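PDB 2OR0: hydroxylase from Rhodococcus sp., which probably acts as a flavin-dependent oxidoreductase of the acyl-CoA dehydrogenase family, using reduced flavin to insert one oxygen atom into its substrate. Local coordinates for residues Y146-R151 and L183-P188; G257-V262 and I342-R347; G264-A269 and R347-A352. All coordinates share one frame; numbering follows the deposited sequence.

Interaction 1: residues Y146-R151 and L183-P188; sequences YVLKGR and LHVILP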
ATOM      1  N   TYR A 146     -15.529  17.572 -15.054  1.00 31.50           N
ATOM      2  CA  TYR A 146     -15.743  18.156 -13.722  1.00 31.05           C
ATOM      3  C   TYR A 146     -14.707  19.201 -13.427  1.00 30.18           C
ATOM      4  O   TYR A 146     -13.616  19.181 -14.021  1.00 29.83           O
ATOM      5  CB  TYR A 146     -15.655  17.076 -12.640  1.00 32.16           C
ATOM      6  CG  TYR A 146     -16.592  15.911 -12.852  1.00 32.70           C
ATOM      7  CD1 TYR A 146     -17.807  15.852 -12.185  1.00 33.77           C
ATOM      8  CD2 TYR A 146     -16.247  14.862 -13.714  1.00 34.44           C
ATOM      9  CE1 TYR A 146     -18.675  14.789 -12.372  1.00 34.48           C
ATOM     10  CE2 TYR A 146     -17.110  13.764 -13.907  1.00 35.05           C
ATOM     11  CZ  TYR A 146     -18.314  13.746 -13.231  1.00 34.44           C
ATOM     12  OH  TYR A 146     -19.176  12.701 -13.414  1.00 35.59           O
ATOM     13  N   VAL A 147     -15.021  20.096 -12.480  1.00 29.20           N
ATOM     14  CA  VAL A 147     -13.976  20.974 -11.945  1.00 28.53           C
ATOM     15  C   VAL A 147     -13.742  20.606 -10.475  1.00 28.24           C
ATOM     16  O   VAL A 147     -14.697  20.471  -9.692  1.00 27.11           O
ATOM     17  CB  VAL A 147     -14.253  22.487 -12.138  1.00 29.54           C
ATOM     18  CG1 VAL A 147     -13.025  23.273 -11.785  1.00 27.18           C
ATOM     19  CG2 VAL A 147     -14.607  22.790 -13.624  1.00 28.14           C
ATOM     20  N   LEU A 148     -12.467  20.448 -10.141  1.00 26.93           N
ATOM     21  CA  LEU A 148     -12.045  19.853  -8.879  1.00 27.39           C
ATOM     22  C   LEU A 148     -11.419  20.867  -7.920  1.00 26.20           C
ATOM     23  O   LEU A 148     -10.556  21.630  -8.297  1.00 25.71           O
ATOM     24  CB  LEU A 148     -11.029  18.731  -9.144  1.00 27.73           C
ATOM     25  CG  LEU A 148     -10.767  17.817  -7.934  1.00 31.17           C
ATOM     26  CD1 LEU A 148     -11.876  16.799  -7.772  1.00 29.66           C
ATOM     27  CD2 LEU A 148      -9.437  17.132  -8.126  1.00 35.43           C
ATOM     28  N   LYS A 149     -11.853  20.819  -6.676  1.00 26.34           N
ATOM     29  CA  LYS A 149     -11.227  21.592  -5.614  1.00 27.15           C
ATOM     30  C   LYS A 149     -11.111  20.739  -4.342  1.00 26.44           C
ATOM     31  O   LYS A 149     -12.054  20.064  -3.957  1.00 26.77           O
ATOM     32  CB  LYS A 149     -12.056  22.839  -5.309  1.00 26.38           C
ATOM     33  CG  LYS A 149     -11.375  23.752  -4.324  1.00 29.91           C
ATOM     34  CD  LYS A 149     -12.306  24.769  -3.695  1.00 32.09           C
ATOM     35  CE  LYS A 149     -11.447  25.759  -2.872  1.00 32.02           C
ATOM     36  NZ  LYS A 149     -12.196  26.066  -1.678  1.00 38.37           N
ATOM     37  N   GLY A 150      -9.973  20.809  -3.673  1.00 26.52           N
ATOM     38  CA  GLY A 150      -9.851  20.185  -2.351  1.00 25.95           C
ATOM     39  C   GLY A 150      -8.430  20.148  -1.805  1.00 25.94           C
ATOM     40  O   GLY A 150      -7.481  20.650  -2.428  1.00 25.17           O
ATOM     41  N   ARG A 151      -8.300  19.561  -0.613  1.00 26.54           N
ATOM     42  CA  ARG A 151      -7.011  19.343   0.033  1.00 26.27           C
ATOM     43  C   ARG A 151      -6.992  17.881   0.517  1.00 26.36           C
ATOM     44  O   ARG A 151      -7.885  17.451   1.248  1.00 26.10           O
ATOM     45  CB  ARG A 151      -6.811  20.324   1.204  1.00 26.28           C
ATOM     46  CG  ARG A 151      -5.460  20.135   1.930  1.00 26.10           C
ATOM     47  CD  ARG A 151      -4.965  21.356   2.705  1.00 24.84           C
ATOM     48  NE  ARG A 151      -3.663  21.047   3.329  1.00 25.28           N
ATOM     49  CZ  ARG A 151      -2.780  21.945   3.780  1.00 26.70           C
ATOM     50  NH1 ARG A 151      -3.021  23.252   3.691  1.00 24.47           N
ATOM     51  NH2 ARG A 151      -1.643  21.540   4.347  1.00 26.08           N
ATOM     52  N   LEU A 183     -16.087   9.852  -7.095  1.00 35.99           N
ATOM     53  CA  LEU A 183     -15.198   9.564  -8.214  1.00 33.74           C
ATOM     54  C   LEU A 183     -13.808   9.230  -7.754  1.00 33.37           C
ATOM     55  O   LEU A 183     -13.405   9.632  -6.647  1.00 31.88           O
ATOM     56  CB  LEU A 183     -15.061  10.790  -9.134  1.00 33.64           C
ATOM     57  CG  LEU A 183     -16.294  11.449  -9.787  1.00 34.20           C
ATOM     58  CD1 LEU A 183     -15.867  12.775 -10.415  1.00 32.81           C
ATOM     59  CD2 LEU A 183     -16.932  10.562 -10.854  1.00 31.89           C
ATOM     60  N   HIS A 184     -13.086   8.517  -8.627  1.00 31.65           N
ATOM     61  CA  HIS A 184     -11.640   8.581  -8.717  1.00 31.85           C
ATOM     62  C   HIS A 184     -11.262   9.425  -9.943  1.00 32.04           C
ATOM     63  O   HIS A 184     -11.781   9.204 -11.051  1.00 32.11           O
ATOM     64  CB  HIS A 184     -11.030   7.172  -8.845  1.00 31.68           C
ATOM     65  CG  HIS A 184     -11.260   6.286  -7.653  1.00 33.53           C
ATOM     66  ND1 HIS A 184     -10.977   4.931  -7.663  1.00 32.89           N
ATOM     67  CD2 HIS A 184     -11.755   6.552  -6.419  1.00 32.89           C
ATOM     68  CE1 HIS A 184     -11.279   4.407  -6.488  1.00 33.49           C
ATOM     69  NE2 HIS A 184     -11.758   5.365  -5.717  1.00 32.57           N
ATOM     70  N   VAL A 185     -10.369  10.397  -9.764  1.00 31.80           N
ATOM     71  CA  VAL A 185     -10.042  11.350 -10.840  1.00 30.98           C
ATOM     72  C   VAL A 185      -8.534  11.382 -11.066  1.00 31.35           C
ATOM     73  O   VAL A 185      -7.753  11.228 -10.116  1.00 31.13           O
ATOM     74  CB  VAL A 185     -10.587  12.797 -10.520  1.00 31.82           C
ATOM     75  CG1 VAL A 185     -12.101  12.790 -10.384  1.00 28.91           C
ATOM     76  CG2 VAL A 185      -9.942  13.384  -9.245  1.00 29.10           C
ATOM     77  N   ILE A 186      -8.116  11.555 -12.315  1.00 31.55           N
ATOM     78  CA  ILE A 186      -6.687  11.614 -12.635  1.00 32.04           C
ATOM     79  C   ILE A 186      -6.297  13.040 -13.051  1.00 32.43           C
ATOM     80  O   ILE A 186      -6.975  13.646 -13.894  1.00 32.93           O
ATOM     81  CB  ILE A 186      -6.304  10.588 -13.745  1.00 32.28           C
ATOM     82  CG1 ILE A 186      -6.510   9.153 -13.254  1.00 34.17           C
ATOM     83  CG2 ILE A 186      -4.864  10.757 -14.198  1.00 30.40           C
ATOM     84  CD1 ILE A 186      -7.644   8.442 -13.979  1.00 37.45           C
ATOM     85  N   LEU A 187      -5.227  13.574 -12.445  1.00 32.41           N
ATOM     86  CA  LEU A 187      -4.743  14.941 -12.721  1.00 32.68           C
ATOM     87  C   LEU A 187      -3.261  14.918 -12.973  1.00 32.70           C
ATOM     88  O   LEU A 187      -2.541  14.206 -12.284  1.00 33.16           O
ATOM     89  CB  LEU A 187      -4.988  15.888 -11.536  1.00 32.24           C
ATOM     90  CG  LEU A 187      -6.385  16.434 -11.268  1.00 33.43           C
ATOM     91  CD1 LEU A 187      -7.281  15.366 -10.704  1.00 33.67           C
ATOM     92  CD2 LEU A 187      -6.299  17.599 -10.300  1.00 32.47           C
ATOM     93  N   PRO A 188      -2.789  15.690 -13.971  1.00 32.55           N
ATOM     94  CA  PRO A 188      -1.356  15.860 -14.149  1.00 32.54           C
ATOM     95  C   PRO A 188      -0.814  16.785 -13.052  1.00 33.36           C
ATOM     96  O   PRO A 188      -1.588  17.573 -12.500  1.00 32.79           O
ATOM     97  CB  PRO A 188      -1.254  16.537 -15.517  1.00 32.50           C
ATOM     98  CG  PRO A 188      -2.572  17.227 -15.705  1.00 31.62           C
ATOM     99  CD  PRO A 188      -3.578  16.404 -14.995  1.00 32.63           C
TER
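Facing each other through L148 and V185, the strand segments Y146-R151 and L183-P188 cross almost at a right angle, 87° between their directions, with axes 10.1 Å apart. They do not pair edge to edge: no hydrogen bond joins them, and the contact is face-to-face packing between two parts of a curled sheet. This fits the middle beta domain of the acyl-CoA dehydrogenase fold, in which strands pack orthogonally around an apolar core. L148 is the centre of the packing. With CG anti to the backbone N (chi1 -166°), its side chain stands out toward the crossing strand, and CD2 does most of the touching. CD2 of L148 meets CG2 of V185 tip to tip at 3.9 Å. The same CD2 of L148 slants across L187, 3.8 Å from CD1 of L187. A139 of strand 137-142 packs against L148, Y146 and L183, so it lies beside both halves of the contact, while A168 of strand 163-170 also touches L148. The second half is a CH-pi contact. Y146 and L183 approach from opposite directions, and the leucine sets a methyl on one face of the phenol ring: CD1 of L183 sits 3.7 Å from the centroid of the Y146 ring and only 5° off its normal, almost equidistant from all six ring carbons, while CD2 of L183 reaches out to 4.0 Å from OH of Y146.

Interaction 2: residues G257-V262 and I342-R347; sequences GITAAV and IAAAWR
T259 and A345 carry most of this contact, with V262 adding a smaller share one turn further along. The helix segments G257-V262 and I342-R347 run nearly parallel, 20° apart, and their axes come within 9.2 Å. That closeness follows from the small residues at the interface: the CA atoms of T259 and A345 lie 5.7 Å apart. T259 splits its two branches between two jobs. The methyl CG2 of T259, anti to the backbone N, crosses to the other helix and rests on the backbone there, 3.8 Å from N of A345 and 3.9 Å from CB of A345, with the CB of A344 also beside it at 4.2 Å. The hydroxyl OG1 (chi1 -56°), set beside its own backbone N, is held in this buried interface by Q341 NE2 and H386 NE2, with a weak further bond to the carbonyl O of P255. V262 comes in on A345 more loosely, CG1 of V262 lying 4.2 Å from O of A345 and a little further from CB. No hydrogen bond links the two segments directly; Q341, one residue before I342, makes a polar link between their helices. Around the pair, L312 of helix 292-324 packs on T259 and W97 of helix 93-102 on V262, while H386, in the loop before helix 389-399, touches A345, and helix 78-91 lies against A260 and A261.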
ATOM      1  N   GLY A 257      -1.192  -4.171  -1.173  1.00 25.20           N
ATOM      2  CA  GLY A 257       0.109  -3.527  -1.164  1.00 24.91           C
ATOM      3  C   GLY A 257       0.440  -2.856   0.157  1.00 24.63           C
ATOM      4  O   GLY A 257       1.594  -2.883   0.613  1.00 25.42           O
ATOM      5  N   ILE A 258      -0.570  -2.246   0.762  1.00 24.01           N
ATOM      6  CA  ILE A 258      -0.407  -1.475   1.986  1.00 23.93           C
ATOM      7  C   ILE A 258      -0.101  -2.419   3.188  1.00 22.96           C
ATOM      8  O   ILE A 258       0.845  -2.207   3.916  1.00 23.28           O
ATOM      9  CB  ILE A 258      -1.689  -0.621   2.261  1.00 23.55           C
ATOM     10  CG1 ILE A 258      -1.724   0.595   1.317  1.00 23.96           C
ATOM     11  CG2 ILE A 258      -1.734  -0.166   3.691  1.00 24.12           C
ATOM     12  CD1 ILE A 258      -3.080   1.257   1.232  1.00 23.98           C
ATOM     13  N   THR A 259      -0.920  -3.446   3.360  1.00 23.08           N
ATOM     14  CA  THR A 259      -0.716  -4.444   4.416  1.00 23.34           C
ATOM     15  C   THR A 259       0.531  -5.302   4.168  1.00 23.70           C
ATOM     16  O   THR A 259       1.284  -5.585   5.104  1.00 24.12           O
ATOM     17  CB  THR A 259      -1.983  -5.264   4.625  1.00 23.18           C
ATOM     18  OG1 THR A 259      -3.039  -4.347   4.909  1.00 24.25           O
ATOM     19  CG2 THR A 259      -1.843  -6.242   5.800  1.00 19.32           C
ATOM     20  N   ALA A 260       0.807  -5.654   2.911  1.00 23.76           N
ATOM     21  CA  ALA A 260       2.100  -6.287   2.595  1.00 22.85           C
ATOM     22  C   ALA A 260       3.293  -5.441   3.046  1.00 23.67           C
ATOM     23  O   ALA A 260       4.247  -5.964   3.623  1.00 23.69           O
ATOM     24  CB  ALA A 260       2.207  -6.617   1.105  1.00 23.31           C
ATOM     25  N   ALA A 261       3.246  -4.127   2.791  1.00 23.56           N
ATOM     26  CA  ALA A 261       4.307  -3.222   3.234  1.00 22.59           C
ATOM     27  C   ALA A 261       4.448  -3.254   4.740  1.00 22.31           C
ATOM     28  O   ALA A 261       5.554  -3.415   5.222  1.00 23.46           O
ATOM     29  CB  ALA A 261       4.060  -1.789   2.737  1.00 22.55           C
ATOM     30  N   VAL A 262       3.335  -3.167   5.477  1.00 22.13           N
ATOM     31  CA  VAL A 262       3.382  -3.279   6.935  1.00 22.13           C
ATOM     32  C   VAL A 262       4.009  -4.626   7.389  1.00 22.74           C
ATOM     33  O   VAL A 262       4.851  -4.660   8.285  1.00 21.70           O
ATOM     34  CB  VAL A 262       1.996  -3.086   7.576  1.00 22.93           C
ATOM     35  CG1 VAL A 262       2.032  -3.412   9.086  1.00 21.39           C
ATOM     36  CG2 VAL A 262       1.494  -1.619   7.354  1.00 22.81           C
ATOM     37  N   ILE A 342      -6.983  -6.882   7.458  1.00 20.83           N
ATOM     38  CA  ILE A 342      -6.886  -5.954   8.571  1.00 20.52           C
ATOM     39  C   ILE A 342      -6.194  -6.657   9.755  1.00 20.81           C
ATOM     40  O   ILE A 342      -5.239  -6.131  10.297  1.00 20.76           O
ATOM     41  CB  ILE A 342      -8.282  -5.472   9.007  1.00 20.60           C
ATOM     42  CG1 ILE A 342      -8.870  -4.502   7.993  1.00 17.78           C
ATOM     43  CG2 ILE A 342      -8.223  -4.822  10.412  1.00 20.23           C
ATOM     44  CD1 ILE A 342     -10.395  -4.398   8.094  1.00 19.35           C
ATOM     45  N   ALA A 343      -6.700  -7.830  10.147  1.00 21.16           N
ATOM     46  CA  ALA A 343      -6.095  -8.664  11.224  1.00 21.36           C
ATOM     47  C   ALA A 343      -4.617  -8.950  10.997  1.00 21.99           C
ATOM     48  O   ALA A 343      -3.832  -8.997  11.971  1.00 22.85           O
ATOM     49  CB  ALA A 343      -6.856  -9.979  11.358  1.00 20.76           C
ATOM     50  N   ALA A 344      -4.231  -9.166   9.735  1.00 21.02           N
ATOM     51  CA  ALA A 344      -2.834  -9.416   9.408  1.00 21.81           C
ATOM     52  C   ALA A 344      -1.926  -8.216   9.769  1.00 21.86           C
ATOM     53  O   ALA A 344      -0.834  -8.413  10.303  1.00 22.01           O
ATOM     54  CB  ALA A 344      -2.662  -9.772   7.936  1.00 21.38           C
ATOM     55  N   ALA A 345      -2.361  -6.990   9.447  1.00 20.99           N
ATOM     56  CA  ALA A 345      -1.591  -5.792   9.836  1.00 20.58           C
ATOM     57  C   ALA A 345      -1.440  -5.699  11.367  1.00 19.43           C
ATOM     58  O   ALA A 345      -0.335  -5.506  11.875  1.00 19.75           O
ATOM     59  CB  ALA A 345      -2.233  -4.509   9.278  1.00 20.11           C
ATOM     60  N   TRP A 346      -2.541  -5.867  12.086  1.00 18.73           N
ATOM     61  CA  TRP A 346      -2.536  -5.704  13.522  1.00 20.53           C
ATOM     62  C   TRP A 346      -1.647  -6.757  14.239  1.00 21.59           C
ATOM     63  O   TRP A 346      -0.890  -6.420  15.159  1.00 21.32           O
ATOM     64  CB  TRP A 346      -3.961  -5.754  14.078  1.00 20.02           C
ATOM     65  CG  TRP A 346      -4.721  -4.429  13.881  1.00 22.87           C
ATOM     66  CD1 TRP A 346      -5.259  -3.927  12.692  1.00 22.75           C
ATOM     67  CD2 TRP A 346      -5.012  -3.445  14.893  1.00 21.13           C
ATOM     68  NE1 TRP A 346      -5.895  -2.712  12.940  1.00 21.63           N
ATOM     69  CE2 TRP A 346      -5.736  -2.390  14.266  1.00 23.21           C
ATOM     70  CE3 TRP A 346      -4.750  -3.366  16.272  1.00 21.96           C
ATOM     71  CZ2 TRP A 346      -6.194  -1.277  14.973  1.00 21.99           C
ATOM     72  CZ3 TRP A 346      -5.205  -2.237  16.984  1.00 22.06           C
ATOM     73  CH2 TRP A 346      -5.918  -1.216  16.324  1.00 22.06           C
ATOM     74  N   ARG A 347      -1.769  -8.013  13.801  1.00 21.34           N
ATOM     75  CA  ARG A 347      -1.007  -9.136  14.346  1.00 21.43           C
ATOM     76  C   ARG A 347       0.497  -8.873  14.234  1.00 20.54           C
ATOM     77  O   ARG A 347       1.236  -9.074  15.184  1.00 20.61           O
ATOM     78  CB  ARG A 347      -1.399 -10.458  13.625  1.00 20.46           C
ATOM     79  CG  ARG A 347      -0.865 -11.750  14.306  1.00 24.18           C
ATOM     80  CD  ARG A 347      -1.306 -13.018  13.532  1.00 20.45           C
ATOM     81  NE  ARG A 347      -2.763 -13.047  13.323  1.00 22.18           N
ATOM     82  CZ  ARG A 347      -3.379 -12.846  12.155  1.00 20.51           C
ATOM     83  NH1 ARG A 347      -2.690 -12.626  11.040  1.00 21.82           N
ATOM     84  NH2 ARG A 347      -4.689 -12.876  12.102  1.00 20.21           N
TER

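Interaction 3: residues G264-A269 and R347-A352; sequences GITEGA and RAVRAA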
ATOM      1  N   GLY A 264       6.116  -6.684   5.713  1.00 22.00           N
ATOM      2  CA  GLY A 264       7.540  -6.690   5.411  1.00 21.43           C
ATOM      3  C   GLY A 264       8.343  -5.748   6.286  1.00 22.22           C
ATOM      4  O   GLY A 264       9.509  -6.030   6.631  1.00 21.88           O
ATOM      5  N   ILE A 265       7.736  -4.623   6.670  1.00 21.08           N
ATOM      6  CA  ILE A 265       8.389  -3.742   7.634  1.00 21.56           C
ATOM      7  C   ILE A 265       8.646  -4.482   8.962  1.00 21.20           C
ATOM      8  O   ILE A 265       9.701  -4.367   9.533  1.00 21.54           O
ATOM      9  CB  ILE A 265       7.584  -2.410   7.874  1.00 21.27           C
ATOM     10  CG1 ILE A 265       7.703  -1.513   6.649  1.00 21.95           C
ATOM     11  CG2 ILE A 265       8.097  -1.683   9.120  1.00 20.94           C
ATOM     12  CD1 ILE A 265       6.534  -0.465   6.490  1.00 22.12           C
ATOM     13  N   THR A 266       7.671  -5.230   9.445  1.00 21.83           N
ATOM     14  CA  THR A 266       7.851  -5.925  10.718  1.00 22.11           C
ATOM     15  C   THR A 266       8.856  -7.052  10.579  1.00 22.47           C
ATOM     16  O   THR A 266       9.564  -7.344  11.520  1.00 22.53           O
ATOM     17  CB  THR A 266       6.521  -6.435  11.317  1.00 21.66           C
ATOM     18  OG1 THR A 266       5.950  -7.462  10.490  1.00 20.49           O
ATOM     19  CG2 THR A 266       5.524  -5.268  11.478  1.00 21.30           C
ATOM     20  N   GLU A 267       8.951  -7.629   9.381  1.00 22.89           N
ATOM     21  CA  GLU A 267       9.968  -8.628   9.071  1.00 23.60           C
ATOM     22  C   GLU A 267      11.382  -8.013   9.060  1.00 24.33           C
ATOM     23  O   GLU A 267      12.324  -8.610   9.580  1.00 24.58           O
ATOM     24  CB  GLU A 267       9.638  -9.319   7.737  1.00 23.67           C
ATOM     25  CG  GLU A 267       8.537 -10.349   7.849  1.00 24.46           C
ATOM     26  CD  GLU A 267       8.050 -10.918   6.507  1.00 25.48           C
ATOM     27  OE1 GLU A 267       8.397 -10.383   5.431  1.00 28.34           O
ATOM     28  OE2 GLU A 267       7.274 -11.899   6.549  1.00 29.48           O
ATOM     29  N   GLY A 268      11.521  -6.815   8.493  1.00 24.02           N
ATOM     30  CA  GLY A 268      12.715  -5.993   8.668  1.00 24.34           C
ATOM     31  C   GLY A 268      13.099  -5.733  10.130  1.00 25.30           C
ATOM     32  O   GLY A 268      14.266  -5.855  10.476  1.00 25.58           O
ATOM     33  N   ALA A 269      12.127  -5.356  10.975  1.00 25.09           N
ATOM     34  CA  ALA A 269      12.362  -5.109  12.402  1.00 24.61           C
ATOM     35  C   ALA A 269      12.883  -6.376  13.094  1.00 24.46           C
ATOM     36  O   ALA A 269      13.869  -6.328  13.867  1.00 23.99           O
ATOM     37  CB  ALA A 269      11.065  -4.654  13.084  1.00 23.38           C
ATOM     38  N   ARG A 347      -1.769  -8.013  13.801  1.00 21.34           N
ATOM     39  CA  ARG A 347      -1.007  -9.136  14.346  1.00 21.43           C
ATOM     40  C   ARG A 347       0.497  -8.873  14.234  1.00 20.54           C
ATOM     41  O   ARG A 347       1.236  -9.074  15.184  1.00 20.61           O
ATOM     42  CB  ARG A 347      -1.399 -10.458  13.625  1.00 20.46           C
ATOM     43  CG  ARG A 347      -0.865 -11.750  14.306  1.00 24.18           C
ATOM     44  CD  ARG A 347      -1.306 -13.018  13.532  1.00 20.45           C
ATOM     45  NE  ARG A 347      -2.763 -13.047  13.323  1.00 22.18           N
ATOM     46  CZ  ARG A 347      -3.379 -12.846  12.155  1.00 20.51           C
ATOM     47  NH1 ARG A 347      -2.690 -12.626  11.040  1.00 21.82           N
ATOM     48  NH2 ARG A 347      -4.689 -12.876  12.102  1.00 20.21           N
ATOM     49  N   ALA A 348       0.918  -8.412  13.070  1.00 19.61           N
ATOM     50  CA  ALA A 348       2.321  -8.197  12.748  1.00 19.37           C
ATOM     51  C   ALA A 348       2.861  -7.022  13.550  1.00 19.90           C
ATOM     52  O   ALA A 348       3.940  -7.105  14.142  1.00 19.82           O
ATOM     53  CB  ALA A 348       2.460  -7.947  11.269  1.00 19.05           C
ATOM     54  N   VAL A 349       2.091  -5.940  13.627  1.00 19.80           N
ATOM     55  CA  VAL A 349       2.535  -4.798  14.438  1.00 19.51           C
ATOM     56  C   VAL A 349       2.650  -5.131  15.931  1.00 20.71           C
ATOM     57  O   VAL A 349       3.657  -4.776  16.561  1.00 19.12           O
ATOM     58  CB  VAL A 349       1.710  -3.519  14.195  1.00 19.23           C
ATOM     59  CG1 VAL A 349       2.224  -2.393  15.100  1.00 17.69           C
ATOM     60  CG2 VAL A 349       1.816  -3.108  12.713  1.00 16.99           C
ATOM     61  N   ARG A 350       1.644  -5.806  16.488  1.00 21.89           N
ATOM     62  CA  ARG A 350       1.726  -6.211  17.880  1.00 24.23           C
ATOM     63  C   ARG A 350       2.962  -7.092  18.167  1.00 23.41           C
ATOM     64  O   ARG A 350       3.572  -6.977  19.239  1.00 23.56           O
ATOM     65  CB  ARG A 350       0.478  -6.959  18.340  1.00 24.42           C
ATOM     66  CG  ARG A 350      -0.744  -6.044  18.613  1.00 28.14           C
ATOM     67  CD  ARG A 350      -1.838  -6.806  19.390  1.00 28.23           C
ATOM     68  NE  ARG A 350      -3.054  -5.997  19.525  1.00 35.31           N
ATOM     69  CZ  ARG A 350      -4.145  -6.151  18.778  1.00 37.12           C
ATOM     70  NH1 ARG A 350      -4.175  -7.102  17.837  1.00 35.75           N
ATOM     71  NH2 ARG A 350      -5.211  -5.356  18.969  1.00 36.26           N
ATOM     72  N   ALA A 351       3.300  -7.969  17.230  1.00 23.34           N
ATOM     73  CA  ALA A 351       4.468  -8.860  17.346  1.00 22.85           C
ATOM     74  C   ALA A 351       5.782  -8.074  17.315  1.00 23.46           C
ATOM     75  O   ALA A 351       6.744  -8.376  18.068  1.00 23.67           O
ATOM     76  CB  ALA A 351       4.440  -9.885  16.211  1.00 22.68           C
ATOM     77  N   ALA A 352       5.834  -7.066  16.447  1.00 22.43           N
ATOM     78  CA  ALA A 352       6.973  -6.182  16.426  1.00 23.31           C
ATOM     79  C   ALA A 352       7.095  -5.409  17.746  1.00 22.91           C
ATOM     80  O   ALA A 352       8.221  -5.179  18.209  1.00 22.64           O
ATOM     81  CB  ALA A 352       6.885  -5.212  15.247  1.00 23.62           C
TER
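This is a buried packing contact between two nearly parallel helices of the C-terminal helical domain, in which T266 lies against A348 and A352. The segment axes run 18° apart and approach to 9.3 Å, and no hydrogen bond crosses between G264-A269 and R347-A352. T266 is the main side chain. CG2 of T266, anti to the carbonyl carbon, lies over the opposing backbone, 3.6 Å from O of A348, and touches CB of A352 at 4.0 Å. The hydroxyl faces the methyl of A348, with OG1 of T266 3.6 Å from CB of A348; chi1 of 66° also turns it back on its own helix, where it donates a hydrogen bond to the carbonyl O of I263. Trimming T266 to an alanine would probably open a gap between A348 and A352 and cost the I263 carbonyl its side-chain partner. I305 of helix 292-324 and A377 of helix 370-381 also touch T266, so these helices close in on it as well. Two helices running the same way, with helix 292-324 between them in sequence, are consistent with helices one and three of the up-and-down four-helix bundle of the acyl-CoA dehydrogenase C-terminal domain.

In the fold
All three contacts are buried and none has a hydrogen bond across it, but they serve two different parts of the chain. Interaction 1, about 28 Å from interaction 2 centre to centre, packs large branched and aromatic side chains between crossing strands. Interactions 2 and 3 are successive portions of one interface between helices 250-277 and 331-356, sharing R347 and touching where V262 CG1 meets V349 CG2 at 3.6 Å. There the side chains are mostly smaller: threonine against alanine recurs seven residues on, T259 with A345 and then T266 with A352. The first hydroxyl is held chiefly by residues outside its helix, the second by a carbonyl of its own helix.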